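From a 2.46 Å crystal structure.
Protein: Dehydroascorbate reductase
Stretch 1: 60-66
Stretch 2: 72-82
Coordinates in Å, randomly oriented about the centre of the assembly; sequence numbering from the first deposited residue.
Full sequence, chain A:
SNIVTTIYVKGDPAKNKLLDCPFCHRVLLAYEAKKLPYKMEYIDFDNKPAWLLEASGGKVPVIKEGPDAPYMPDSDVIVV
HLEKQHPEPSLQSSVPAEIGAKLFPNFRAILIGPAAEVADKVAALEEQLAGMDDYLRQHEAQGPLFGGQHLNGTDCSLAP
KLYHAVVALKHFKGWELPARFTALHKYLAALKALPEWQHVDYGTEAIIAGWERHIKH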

# COMPACT_ATOMS: atom_id res chain seq x y z
N VAL A 60 7.07 -5.47 -9.59
CA VAL A 60 6.52 -6.24 -8.50
C VAL A 60 5.33 -5.41 -8.05
O VAL A 60 5.30 -4.21 -8.29
CB VAL A 60 7.57 -6.46 -7.39
CG1 VAL A 60 8.71 -7.35 -7.88
CG2 VAL A 60 8.11 -5.13 -6.90
N PRO A 61 4.34 -6.02 -7.38
CA PRO A 61 4.25 -7.42 -6.95
C PRO A 61 3.99 -8.40 -8.08
O PRO A 61 3.37 -8.06 -9.09
CB PRO A 61 3.03 -7.43 -6.03
CG PRO A 61 2.23 -6.26 -6.45
CD PRO A 61 3.21 -5.22 -6.86
N VAL A 62 4.46 -9.62 -7.89
CA VAL A 62 4.05 -10.75 -8.72
C VAL A 62 3.70 -11.87 -7.76
O VAL A 62 4.33 -12.00 -6.70
CB VAL A 62 5.16 -11.17 -9.71
CG1 VAL A 62 4.70 -12.32 -10.58
CG2 VAL A 62 5.59 -10.00 -10.60
N ILE A 63 2.67 -12.66 -8.08
CA ILE A 63 2.39 -13.85 -7.28
C ILE A 63 2.53 -15.08 -8.16
O ILE A 63 2.55 -15.01 -9.39
CB ILE A 63 1.00 -13.84 -6.61
CG1 ILE A 63 -0.11 -14.06 -7.63
CG2 ILE A 63 0.79 -12.59 -5.76
CD1 ILE A 63 -1.27 -14.81 -7.04
N LYS A 64 2.64 -16.22 -7.49
CA LYS A 64 2.82 -17.51 -8.16
C LYS A 64 2.23 -18.55 -7.21
O LYS A 64 2.85 -18.90 -6.20
CB LYS A 64 4.29 -17.77 -8.46
CG LYS A 64 4.57 -19.02 -9.26
CD LYS A 64 4.13 -18.86 -10.70
CE LYS A 64 4.97 -19.72 -11.63
NZ LYS A 64 4.81 -21.16 -11.35
N GLU A 65 1.03 -19.03 -7.53
CA GLU A 65 0.30 -19.88 -6.61
C GLU A 65 0.81 -21.32 -6.58
O GLU A 65 0.35 -22.10 -5.75
CB GLU A 65 -1.19 -19.87 -6.95
CG GLU A 65 -1.74 -18.46 -7.09
CD GLU A 65 -3.25 -18.43 -7.10
OE1 GLU A 65 -3.85 -18.36 -6.01
OE2 GLU A 65 -3.84 -18.50 -8.20
N GLY A 66 1.74 -21.68 -7.45
CA GLY A 66 2.26 -23.02 -7.49
C GLY A 66 2.97 -23.33 -8.78
O GLY A 66 3.03 -22.50 -9.70
N MET A 72 1.57 -13.95 -12.10
CA MET A 72 0.48 -12.98 -12.23
C MET A 72 0.88 -11.64 -11.65
O MET A 72 0.98 -11.50 -10.41
CB MET A 72 -0.77 -13.50 -11.52
CG MET A 72 -1.92 -12.52 -11.54
SD MET A 72 -3.43 -13.30 -10.98
CE MET A 72 -3.24 -13.20 -9.22
N PRO A 73 1.11 -10.62 -12.48
CA PRO A 73 1.51 -9.31 -11.95
C PRO A 73 0.32 -8.38 -11.75
O PRO A 73 -0.83 -8.81 -11.92
CB PRO A 73 2.45 -8.77 -13.04
CG PRO A 73 1.95 -9.39 -14.30
CD PRO A 73 1.28 -10.70 -13.94
N ASP A 74 0.60 -7.12 -11.39
CA ASP A 74 -0.40 -6.07 -11.17
C ASP A 74 -1.17 -6.31 -9.88
O ASP A 74 -1.95 -7.26 -9.78
CB ASP A 74 -1.35 -5.96 -12.37
CG ASP A 74 -2.16 -4.67 -12.37
OD1 ASP A 74 -2.66 -4.30 -13.45
OD2 ASP A 74 -2.30 -4.04 -11.30
N SER A 75 -0.97 -5.43 -8.89
CA SER A 75 -1.66 -5.60 -7.61
C SER A 75 -3.17 -5.58 -7.76
O SER A 75 -3.88 -6.20 -6.96
CB SER A 75 -1.21 -4.53 -6.61
OG SER A 75 -1.73 -3.26 -6.93
N ASP A 76 -3.69 -4.88 -8.77
CA ASP A 76 -5.14 -4.82 -8.96
C ASP A 76 -5.68 -6.17 -9.42
O ASP A 76 -6.61 -6.72 -8.81
CB ASP A 76 -5.48 -3.72 -9.97
CG ASP A 76 -6.67 -2.88 -9.53
OD1 ASP A 76 -7.68 -3.45 -9.08
OD2 ASP A 76 -6.59 -1.63 -9.64
N VAL A 77 -5.11 -6.70 -10.50
CA VAL A 77 -5.44 -8.05 -10.96
C VAL A 77 -5.32 -9.05 -9.83
O VAL A 77 -6.18 -9.91 -9.64
CB VAL A 77 -4.55 -8.44 -12.15
CG1 VAL A 77 -4.90 -9.83 -12.64
CG2 VAL A 77 -4.68 -7.42 -13.28
N ILE A 78 -4.25 -8.93 -9.04
CA ILE A 78 -4.00 -9.88 -7.96
C ILE A 78 -5.11 -9.82 -6.91
O ILE A 78 -5.65 -10.85 -6.50
CB ILE A 78 -2.61 -9.66 -7.34
CG1 ILE A 78 -1.52 -10.10 -8.32
CG2 ILE A 78 -2.50 -10.39 -6.02
CD1 ILE A 78 -0.16 -9.55 -7.97
N VAL A 79 -5.45 -8.61 -6.44
CA VAL A 79 -6.42 -8.56 -5.35
C VAL A 79 -7.81 -8.95 -5.83
O VAL A 79 -8.61 -9.50 -5.05
CB VAL A 79 -6.44 -7.18 -4.66
CG1 VAL A 79 -5.08 -6.89 -4.02
CG2 VAL A 79 -6.86 -6.09 -5.63
N VAL A 80 -8.14 -8.70 -7.10
CA VAL A 80 -9.45 -9.10 -7.60
C VAL A 80 -9.52 -10.61 -7.79
O VAL A 80 -10.50 -11.26 -7.42
CB VAL A 80 -9.79 -8.33 -8.89
CG1 VAL A 80 -11.08 -8.86 -9.49
CG2 VAL A 80 -9.92 -6.85 -8.59
N HIS A 81 -8.47 -11.19 -8.39
CA HIS A 81 -8.35 -12.65 -8.45
C HIS A 81 -8.43 -13.25 -7.05
O HIS A 81 -9.07 -14.29 -6.84
CB HIS A 81 -7.03 -13.02 -9.13
CG HIS A 81 -6.63 -14.44 -8.94
ND1 HIS A 81 -6.83 -15.41 -9.90
CD2 HIS A 81 -6.02 -15.07 -7.90
CE1 HIS A 81 -6.37 -16.57 -9.47
NE2 HIS A 81 -5.88 -16.39 -8.25
N LEU A 82 -7.79 -12.60 -6.09
CA LEU A 82 -7.84 -13.05 -4.70
C LEU A 82 -9.27 -13.09 -4.20
O LEU A 82 -9.71 -14.08 -3.62
CB LEU A 82 -6.97 -12.13 -3.85
CG LEU A 82 -6.82 -12.48 -2.37
CD1 LEU A 82 -6.14 -13.83 -2.22
CD2 LEU A 82 -6.04 -11.40 -1.65
O HOH W 1 3.16 -6.05 -10.86

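A single water molecule completes the ladder between the two stretches at the point where their backbones part. It donates to P61 O at 2.7 Å and accepts from D74 N, its oxygen lying 2.8 Å from that nitrogen. P61 O and D74 N are themselves 3.7 Å apart, too far for a good direct bond, so the water takes the place of the next rung. P61 follows a cis peptide bond, and its carbonyl still faces the second stretch.

Beyond the water the two segments run antiparallel. I63 and M72 form a hydrogen-bonded pair: I63 N donates to M72 O and M72 N donates to I63 O, each over 3.1 Å and both close to linear, with N-H...O angles of 167° and 161°. The neighbouring V62 and P73 approach to 4.4 Å between their CA atoms. V62 CA adds a C-H...O contact to M72 O at 3.6 Å, and V62 CG2 lies 4.2 Å from P73 CB, a modest apolar contact.

The side chains of I63 and M72 project from one face of the sheet, where the larger apolar contact forms. M72 extends through two t rotamers before turning at chi3 (p), which brings its CE to 3.4 Å from I63 CD1, a tight approach for two methyl groups. I63 CG2 meets I78 CD1 at 3.9 Å, so I63 touches both the strand-like segment and the helix that follows it. I78 points toward the first stretch, and its CD1 also lies 4.3 Å from P61 CB. S75, at the start of the helix, packs its CB 3.9 Å from P61 CG. Apolar contact thus holds the first turn of the helix against P61 and I63.

D74 makes the transition into that helix. Its side chain points away from the first stretch and caps the helix, OD2 accepting from D76 N at 3.0 Å, while its backbone O accepts from I78 N at 2.9 Å. The D74 amide is left free to meet the bridging water.

One turn beyond I78, H81 reaches back to E65, just past the end of the first strand. H81 NE2 donates to E65 OE2 at 2.9 Å, with the carboxylate oxygen at the ring edge, near its plane. The N-H...O angle of 128° makes this a weak bond despite its short length. Together the two stretches bury 403 Å².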